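Local coordinates for putative dihydrodipicolinate synthase family protein (Coccidioides immitis, PDB 3QFE) that is of unspecified function but belongs to the dihydrodipicolinate synthase family and folds as a TIM barrel of parallel strands ringed by helices, at residues 132-146 against 164-177. Numbering follows the deposited sequence.
Sequences DDVSCQSPLPVVIYN and IARKNPNVVGVKLT
Val142 N donates to Asn170 O and Val172 N to Val142 O, beginning the parallel pairing of two neighbouring strands, 142-146 and 171-176, in the TIM barrel. The contact thus joins helix 124-137 and strand 142-146 to helix 158-167 and strand 171-176. Further along, Ile144 N reaches Gly173 O, Lys175 N binds Ile144 O at 2.7 Å, and Asn146 N binds Lys175 O.

Between sheet and helices the fill is branched and apolar. The CD1 end of Ile144 meets Ile164 CG2 at 3.9 Å and Val171 CG1 at 4.0 Å, while its CB lies against Val174 CG2. With CG1 anti to the carbonyl carbon (chi1 -64°), Ile144 sends CD1 toward Ile164 of helix 158-167. On the other face, Lys175 runs extended beside Tyr145, both pointing the same way; its NZ stops 3.6 Å from Tyr145 OH, which bonds to Thr54. Val143 CG1 lies 3.5 Å from Gly173 C, where glycine suits an almost fully extended backbone.

Polar side chains join the helices and the loops that follow them. Asn168 ND2 gives a nearly straight bond (167°) to Asp132 OD1, on its anti side and somewhat out of the carboxylate plane, and also binds Ile164 O, linking the carboxylate to helix 158-167; Lys167 NZ adds a long salt bridge to Asp132 OD2. Asparagine also suits position 170, where one amide nitrogen can serve two carbonyls: Asn170 ND2 meets Ser135 O at 2.8 Å on an in-plane lone pair. Asn170 ND2 also reaches Leu140 O, at 3.3 Å, from above the carbonyl plane; Leu140 O accepts a second bond from Ser138 OG at 2.7 Å.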
ATOM      1  N   ASP A 132       4.143  -2.403  21.753  1.00 42.52           N
ATOM      2  CA  ASP A 132       4.213  -3.564  22.658  1.00 44.40           C
ATOM      3  C   ASP A 132       2.830  -4.183  22.937  1.00 43.17           C
ATOM      4  O   ASP A 132       2.629  -5.388  22.801  1.00 42.82           O
ATOM      5  CB  ASP A 132       4.860  -3.177  23.996  1.00 46.09           C
ATOM      6  CG  ASP A 132       6.391  -3.015  23.908  1.00 50.57           C
ATOM      7  OD1 ASP A 132       6.996  -3.220  22.816  1.00 52.42           O
ATOM      8  OD2 ASP A 132       6.994  -2.677  24.960  1.00 54.21           O
ATOM      9  N   ASP A 133       1.882  -3.339  23.322  1.00 42.78           N
ATOM     10  CA  ASP A 133       0.527  -3.771  23.639  1.00 41.93           C
ATOM     11  C   ASP A 133      -0.209  -4.326  22.406  1.00 40.51           C
ATOM     12  O   ASP A 133      -0.887  -5.367  22.471  1.00 39.81           O
ATOM     13  CB  ASP A 133      -0.223  -2.594  24.232  1.00 42.09           C
ATOM     14  CG  ASP A 133      -1.462  -3.009  24.976  1.00 43.58           C
ATOM     15  OD1 ASP A 133      -1.631  -4.217  25.244  1.00 45.43           O
ATOM     16  OD2 ASP A 133      -2.268  -2.113  25.291  1.00 44.65           O
ATOM     17  N   VAL A 134      -0.036  -3.651  21.275  1.00 39.43           N
ATOM     18  CA  VAL A 134      -0.687  -4.066  20.065  1.00 37.99           C
ATOM     19  C   VAL A 134      -0.178  -5.404  19.526  1.00 38.59           C
ATOM     20  O   VAL A 134      -1.002  -6.269  19.210  1.00 37.71           O
ATOM     21  CB  VAL A 134      -0.705  -2.946  18.989  1.00 37.43           C
ATOM     22  CG1 VAL A 134      -1.031  -3.525  17.625  1.00 36.31           C
ATOM     23  CG2 VAL A 134      -1.727  -1.878  19.359  1.00 35.27           C
ATOM     24  N   SER A 135       1.151  -5.586  19.437  1.00 40.23           N
ATOM     25  CA  SER A 135       1.740  -6.845  18.910  1.00 41.54           C
ATOM     26  C   SER A 135       1.297  -8.020  19.735  1.00 41.86           C
ATOM     27  O   SER A 135       0.921  -9.057  19.220  1.00 41.88           O
ATOM     28  CB  SER A 135       3.264  -6.848  18.967  1.00 43.15           C
ATOM     29  OG  SER A 135       3.805  -5.648  18.481  1.00 46.56           O
ATOM     30  N   CYS A 136       1.385  -7.834  21.036  1.00 42.85           N
ATOM     31  CA  CYS A 136       1.035  -8.839  22.002  1.00 44.37           C
ATOM     32  C   CYS A 136      -0.448  -9.255  21.938  1.00 42.54           C
ATOM     33  O   CYS A 136      -0.752 -10.437  22.083  1.00 42.85           O
ATOM     34  CB  CYS A 136       1.452  -8.325  23.387  1.00 45.87           C
ATOM     35  SG  CYS A 136       0.708  -9.127  24.773  1.00 52.49           S
ATOM     36  N   GLN A 137      -1.365  -8.309  21.701  1.00 40.86           N
ATOM     37  CA  GLN A 137      -2.803  -8.632  21.669  1.00 38.82           C
ATOM     38  C   GLN A 137      -3.320  -9.043  20.293  1.00 37.97           C
ATOM     39  O   GLN A 137      -4.390  -9.665  20.191  1.00 37.38           O
ATOM     40  CB  GLN A 137      -3.643  -7.476  22.211  1.00 38.45           C
ATOM     41  CG  GLN A 137      -3.458  -7.194  23.705  1.00 37.40           C
ATOM     42  CD  GLN A 137      -4.584  -6.358  24.257  1.00 37.97           C
ATOM     43  OE1 GLN A 137      -5.750  -6.748  24.205  1.00 39.09           O
ATOM     44  NE2 GLN A 137      -4.250  -5.198  24.784  1.00 37.28           N
ATOM     45  N   SER A 138      -2.555  -8.713  19.246  1.00 37.14           N
ATOM     46  CA  SER A 138      -3.012  -8.864  17.878  1.00 35.96           C
ATOM     47  C   SER A 138      -2.983 -10.316  17.420  1.00 36.39           C
ATOM     48  O   SER A 138      -1.979 -11.008  17.579  1.00 37.15           O
ATOM     49  CB  SER A 138      -2.207  -7.991  16.904  1.00 35.68           C
ATOM     50  OG  SER A 138      -2.546  -8.313  15.553  1.00 33.51           O
ATOM     51  N   PRO A 139      -4.103 -10.780  16.846  1.00 35.93           N
ATOM     52  CA  PRO A 139      -4.149 -12.127  16.293  1.00 36.17           C
ATOM     53  C   PRO A 139      -3.447 -12.249  14.948  1.00 35.94           C
ATOM     54  O   PRO A 139      -3.289 -13.359  14.449  1.00 37.48           O
ATOM     55  CB  PRO A 139      -5.648 -12.408  16.139  1.00 35.95           C
ATOM     56  CG  PRO A 139      -6.322 -11.089  16.208  1.00 35.50           C
ATOM     57  CD  PRO A 139      -5.440 -10.164  16.982  1.00 35.20           C
ATOM     58  N   LEU A 140      -3.036 -11.131  14.365  1.00 34.37           N
ATOM     59  CA  LEU A 140      -2.342 -11.137  13.082  1.00 33.14           C
ATOM     60  C   LEU A 140      -0.936 -10.520  13.233  1.00 32.79           C
ATOM     61  O   LEU A 140      -0.722  -9.663  14.093  1.00 33.08           O
ATOM     62  CB  LEU A 140      -3.156 -10.370  12.015  1.00 31.34           C
ATOM     63  CG  LEU A 140      -4.437 -10.999  11.418  1.00 31.14           C
ATOM     64  CD1 LEU A 140      -5.136 -10.037  10.474  1.00 28.44           C
ATOM     65  CD2 LEU A 140      -4.212 -12.344  10.713  1.00 28.93           C
ATOM     66  N   PRO A 141       0.019 -10.954  12.400  1.00 32.18           N
ATOM     67  CA  PRO A 141       1.355 -10.319  12.424  1.00 32.41           C
ATOM     68  C   PRO A 141       1.297  -8.812  12.086  1.00 31.64           C
ATOM     69  O   PRO A 141       0.497  -8.394  11.250  1.00 30.24           O
ATOM     70  CB  PRO A 141       2.136 -11.091  11.351  1.00 31.86           C
ATOM     71  CG  PRO A 141       1.410 -12.387  11.162  1.00 31.35           C
ATOM     72  CD  PRO A 141      -0.032 -12.140  11.520  1.00 32.07           C
ATOM     73  N   VAL A 142       2.169  -8.029  12.707  1.00 31.99           N
ATOM     74  CA  VAL A 142       2.086  -6.571  12.670  1.00 31.39           C
ATOM     75  C   VAL A 142       3.208  -5.918  11.844  1.00 32.09           C
ATOM     76  O   VAL A 142       4.370  -6.222  12.022  1.00 32.61           O
ATOM     77  CB  VAL A 142       2.084  -6.000  14.124  1.00 32.04           C
ATOM     78  CG1 VAL A 142       2.344  -4.493  14.157  1.00 29.61           C
ATOM     79  CG2 VAL A 142       0.778  -6.368  14.839  1.00 30.42           C
ATOM     80  N   VAL A 143       2.829  -5.024  10.934  1.00 32.08           N
ATOM     81  CA  VAL A 143       3.796  -4.199  10.208  1.00 33.25           C
ATOM     82  C   VAL A 143       3.648  -2.745  10.693  1.00 34.42           C
ATOM     83  O   VAL A 143       2.557  -2.158  10.628  1.00 33.54           O
ATOM     84  CB  VAL A 143       3.628  -4.304   8.656  1.00 31.97           C
ATOM     85  CG1 VAL A 143       4.685  -3.461   7.938  1.00 30.69           C
ATOM     86  CG2 VAL A 143       3.744  -5.753   8.194  1.00 31.21           C
ATOM     87  N   ILE A 144       4.746  -2.187  11.188  1.00 37.00           N
ATOM     88  CA  ILE A 144       4.788  -0.805  11.649  1.00 39.06           C
ATOM     89  C   ILE A 144       4.578   0.059  10.426  1.00 40.46           C
ATOM     90  O   ILE A 144       5.193  -0.187   9.375  1.00 40.33           O
ATOM     91  CB  ILE A 144       6.140  -0.475  12.313  1.00 40.35           C
ATOM     92  CG1 ILE A 144       6.332  -1.313  13.576  1.00 40.32           C
ATOM     93  CG2 ILE A 144       6.250   1.016  12.642  1.00 39.90           C
ATOM     94  CD1 ILE A 144       7.790  -1.403  14.053  1.00 39.38           C
ATOM     95  N   TYR A 145       3.665   1.015  10.543  1.00 42.23           N
ATOM     96  CA  TYR A 145       3.367   1.946   9.460  1.00 44.64           C
ATOM     97  C   TYR A 145       3.913   3.280   9.901  1.00 48.19           C
ATOM     98  O   TYR A 145       3.335   3.953  10.749  1.00 48.34           O
ATOM     99  CB  TYR A 145       1.863   2.035   9.249  1.00 43.18           C
ATOM    100  CG  TYR A 145       1.362   2.715   7.976  1.00 44.43           C
ATOM    101  CD1 TYR A 145       0.005   2.658   7.654  1.00 44.31           C
ATOM    102  CD2 TYR A 145       2.224   3.414   7.106  1.00 46.03           C
ATOM    103  CE1 TYR A 145      -0.505   3.274   6.509  1.00 47.67           C
ATOM    104  CE2 TYR A 145       1.732   4.048   5.951  1.00 48.31           C
ATOM    105  CZ  TYR A 145       0.358   3.966   5.654  1.00 50.23           C
ATOM    106  OH  TYR A 145      -0.185   4.560   4.523  1.00 51.84           O
ATOM    107  N   ASN A 146       5.053   3.650   9.343  1.00 52.41           N
ATOM    108  CA  ASN A 146       5.677   4.908   9.680  1.00 57.11           C
ATOM    109  C   ASN A 146       5.253   5.997   8.700  1.00 59.12           C
ATOM    110  O   ASN A 146       5.836   6.114   7.618  1.00 60.42           O
ATOM    111  CB  ASN A 146       7.203   4.749   9.684  1.00 58.48           C
ATOM    112  CG  ASN A 146       7.901   5.802  10.533  1.00 62.29           C
ATOM    113  OD1 ASN A 146       7.253   6.584  11.235  1.00 64.12           O
ATOM    114  ND2 ASN A 146       9.235   5.819  10.483  1.00 65.80           N
ATOM    115  N   ILE A 164      11.382  -1.884  19.102  1.00 51.54           N
ATOM    116  CA  ILE A 164      10.045  -2.468  19.014  1.00 48.91           C
ATOM    117  C   ILE A 164      10.067  -3.884  18.456  1.00 48.19           C
ATOM    118  O   ILE A 164       9.370  -4.757  18.963  1.00 47.33           O
ATOM    119  CB  ILE A 164       9.099  -1.624  18.147  1.00 47.10           C
ATOM    120  CG1 ILE A 164       8.745  -0.318  18.864  1.00 47.71           C
ATOM    121  CG2 ILE A 164       7.843  -2.434  17.814  1.00 45.02           C
ATOM    122  CD1 ILE A 164       8.261   0.801  17.921  1.00 46.73           C
ATOM    123  N   ALA A 165      10.858  -4.099  17.411  1.00 48.15           N
ATOM    124  CA  ALA A 165      10.917  -5.398  16.737  1.00 48.35           C
ATOM    125  C   ALA A 165      11.592  -6.500  17.571  1.00 50.10           C
ATOM    126  O   ALA A 165      11.164  -7.652  17.543  1.00 50.01           O
ATOM    127  CB  ALA A 165      11.599  -5.260  15.365  1.00 47.96           C
ATOM    128  N   ARG A 166      12.634  -6.143  18.314  1.00 52.24           N
ATOM    129  CA  ARG A 166      13.374  -7.125  19.111  1.00 54.61           C
ATOM    130  C   ARG A 166      12.560  -7.602  20.314  1.00 54.43           C
ATOM    131  O   ARG A 166      12.680  -8.751  20.729  1.00 55.29           O
ATOM    132  CB  ARG A 166      14.741  -6.569  19.551  1.00 56.73           C
ATOM    133  N   LYS A 167      11.724  -6.719  20.853  1.00 53.69           N
ATOM    134  CA  LYS A 167      10.854  -7.045  21.990  1.00 54.28           C
ATOM    135  C   LYS A 167       9.558  -7.767  21.569  1.00 52.08           C
ATOM    136  O   LYS A 167       8.835  -8.293  22.415  1.00 51.93           O
ATOM    137  CB  LYS A 167      10.522  -5.756  22.772  1.00 54.64           C
ATOM    138  CG  LYS A 167       9.455  -5.877  23.885  1.00 56.58           C
ATOM    139  CD  LYS A 167       9.977  -6.595  25.141  1.00 61.21           C
ATOM    140  CE  LYS A 167       8.896  -6.695  26.218  1.00 62.91           C
ATOM    141  NZ  LYS A 167       8.556  -5.358  26.800  1.00 63.75           N
ATOM    142  N   ASN A 168       9.274  -7.792  20.266  1.00 50.35           N
ATOM    143  CA  ASN A 168       7.973  -8.235  19.769  1.00 48.36           C
ATOM    144  C   ASN A 168       8.050  -9.120  18.525  1.00 47.07           C
ATOM    145  O   ASN A 168       7.947  -8.611  17.415  1.00 45.54           O
ATOM    146  CB  ASN A 168       7.103  -7.021  19.437  1.00 46.95           C
ATOM    147  CG  ASN A 168       6.829  -6.149  20.627  1.00 49.35           C
ATOM    148  OD1 ASN A 168       6.295  -6.608  21.637  1.00 53.52           O
ATOM    149  ND2 ASN A 168       7.168  -4.863  20.511  1.00 51.45           N
ATOM    150  N   PRO A 169       8.182 -10.451  18.705  1.00 47.36           N
ATOM    151  CA  PRO A 169       8.337 -11.372  17.555  1.00 46.24           C
ATOM    152  C   PRO A 169       7.111 -11.405  16.630  1.00 43.73           C
ATOM    153  O   PRO A 169       7.196 -11.889  15.508  1.00 42.82           O
ATOM    154  CB  PRO A 169       8.540 -12.743  18.217  1.00 48.11           C
ATOM    155  CG  PRO A 169       8.834 -12.462  19.687  1.00 49.77           C
ATOM    156  CD  PRO A 169       8.126 -11.169  19.994  1.00 48.16           C
ATOM    157  N   ASN A 170       5.980 -10.888  17.103  1.00 41.94           N
ATOM    158  CA  ASN A 170       4.806 -10.744  16.252  1.00 39.33           C
ATOM    159  C   ASN A 170       4.877  -9.495  15.355  1.00 38.05           C
ATOM    160  O   ASN A 170       3.986  -9.254  14.534  1.00 36.64           O
ATOM    161  CB  ASN A 170       3.538 -10.760  17.113  1.00 38.47           C
ATOM    162  CG  ASN A 170       2.274 -10.930  16.304  1.00 36.27           C
ATOM    163  OD1 ASN A 170       2.233 -11.706  15.344  1.00 37.09           O
ATOM    164  ND2 ASN A 170       1.227 -10.213  16.691  1.00 31.82           N
ATOM    165  N   VAL A 171       5.920  -8.683  15.533  1.00 38.31           N
ATOM    166  CA  VAL A 171       6.164  -7.562  14.625  1.00 37.20           C
ATOM    167  C   VAL A 171       7.040  -8.101  13.524  1.00 37.66           C
ATOM    168  O   VAL A 171       8.130  -8.625  13.787  1.00 39.41           O
ATOM    169  CB  VAL A 171       6.828  -6.351  15.317  1.00 38.37           C
ATOM    170  CG1 VAL A 171       7.469  -5.409  14.298  1.00 36.44           C
ATOM    171  CG2 VAL A 171       5.803  -5.616  16.219  1.00 36.55           C
ATOM    172  N   VAL A 172       6.556  -7.984  12.292  1.00 35.79           N
ATOM    173  CA  VAL A 172       7.214  -8.623  11.158  1.00 36.29           C
ATOM    174  C   VAL A 172       7.664  -7.684  10.017  1.00 36.13           C
ATOM    175  O   VAL A 172       8.054  -8.157   8.951  1.00 36.09           O
ATOM    176  CB  VAL A 172       6.320  -9.747  10.562  1.00 35.48           C
ATOM    177  CG1 VAL A 172       6.141 -10.881  11.578  1.00 36.53           C
ATOM    178  CG2 VAL A 172       4.975  -9.193  10.104  1.00 31.41           C
ATOM    179  N   GLY A 173       7.607  -6.377  10.232  1.00 35.45           N
ATOM    180  CA  GLY A 173       8.091  -5.443   9.237  1.00 36.17           C
ATOM    181  C   GLY A 173       7.760  -4.003   9.552  1.00 36.75           C
ATOM    182  O   GLY A 173       7.207  -3.715  10.608  1.00 36.93           O
ATOM    183  N   VAL A 174       8.102  -3.107   8.627  1.00 37.24           N
ATOM    184  CA  VAL A 174       7.851  -1.670   8.741  1.00 37.83           C
ATOM    185  C   VAL A 174       7.624  -1.177   7.304  1.00 38.58           C
ATOM    186  O   VAL A 174       8.290  -1.654   6.404  1.00 38.60           O
ATOM    187  CB  VAL A 174       9.052  -0.904   9.446  1.00 39.57           C
ATOM    188  CG1 VAL A 174      10.393  -1.097   8.707  1.00 39.96           C
ATOM    189  CG2 VAL A 174       8.766   0.583   9.571  1.00 38.79           C
ATOM    190  N   LYS A 175       6.639  -0.303   7.082  1.00 39.51           N
ATOM    191  CA  LYS A 175       6.569   0.489   5.870  1.00 41.14           C
ATOM    192  C   LYS A 175       7.140   1.855   6.193  1.00 44.12           C
ATOM    193  O   LYS A 175       6.607   2.568   7.036  1.00 43.80           O
ATOM    194  CB  LYS A 175       5.133   0.637   5.360  1.00 39.66           C
ATOM    195  CG  LYS A 175       4.963   1.651   4.178  1.00 40.47           C
ATOM    196  CD  LYS A 175       3.553   1.640   3.586  1.00 41.82           C
ATOM    197  CE  LYS A 175       3.201   2.875   2.686  1.00 44.55           C
ATOM    198  NZ  LYS A 175       1.771   2.786   2.063  1.00 43.48           N
ATOM    199  N   LEU A 176       8.228   2.214   5.520  1.00 47.88           N
ATOM    200  CA  LEU A 176       8.790   3.570   5.606  1.00 52.01           C
ATOM    201  C   LEU A 176       8.263   4.398   4.429  1.00 53.79           C
ATOM    202  O   LEU A 176       8.368   3.981   3.283  1.00 54.22           O
ATOM    203  CB  LEU A 176      10.311   3.516   5.581  1.00 53.23           C
ATOM    204  CG  LEU A 176      11.005   2.586   6.575  1.00 53.36           C
ATOM    205  CD1 LEU A 176      12.393   2.241   6.082  1.00 54.82           C
ATOM    206  CD2 LEU A 176      11.085   3.247   7.934  1.00 54.50           C
ATOM    207  N   THR A 177       7.679   5.559   4.693  1.00 56.77           N
ATOM    208  CA  THR A 177       7.031   6.306   3.609  1.00 58.98           C
ATOM    209  C   THR A 177       8.069   7.043   2.783  1.00 61.81           C
ATOM    210  O   THR A 177       8.075   6.926   1.544  1.00 62.33           O
ATOM    211  CB  THR A 177       5.986   7.300   4.120  1.00 59.05           C
ATOM    212  OG1 THR A 177       6.611   8.195   5.055  1.00 61.48           O
ATOM    213  CG2 THR A 177       4.780   6.541   4.761  1.00 57.35           C
TER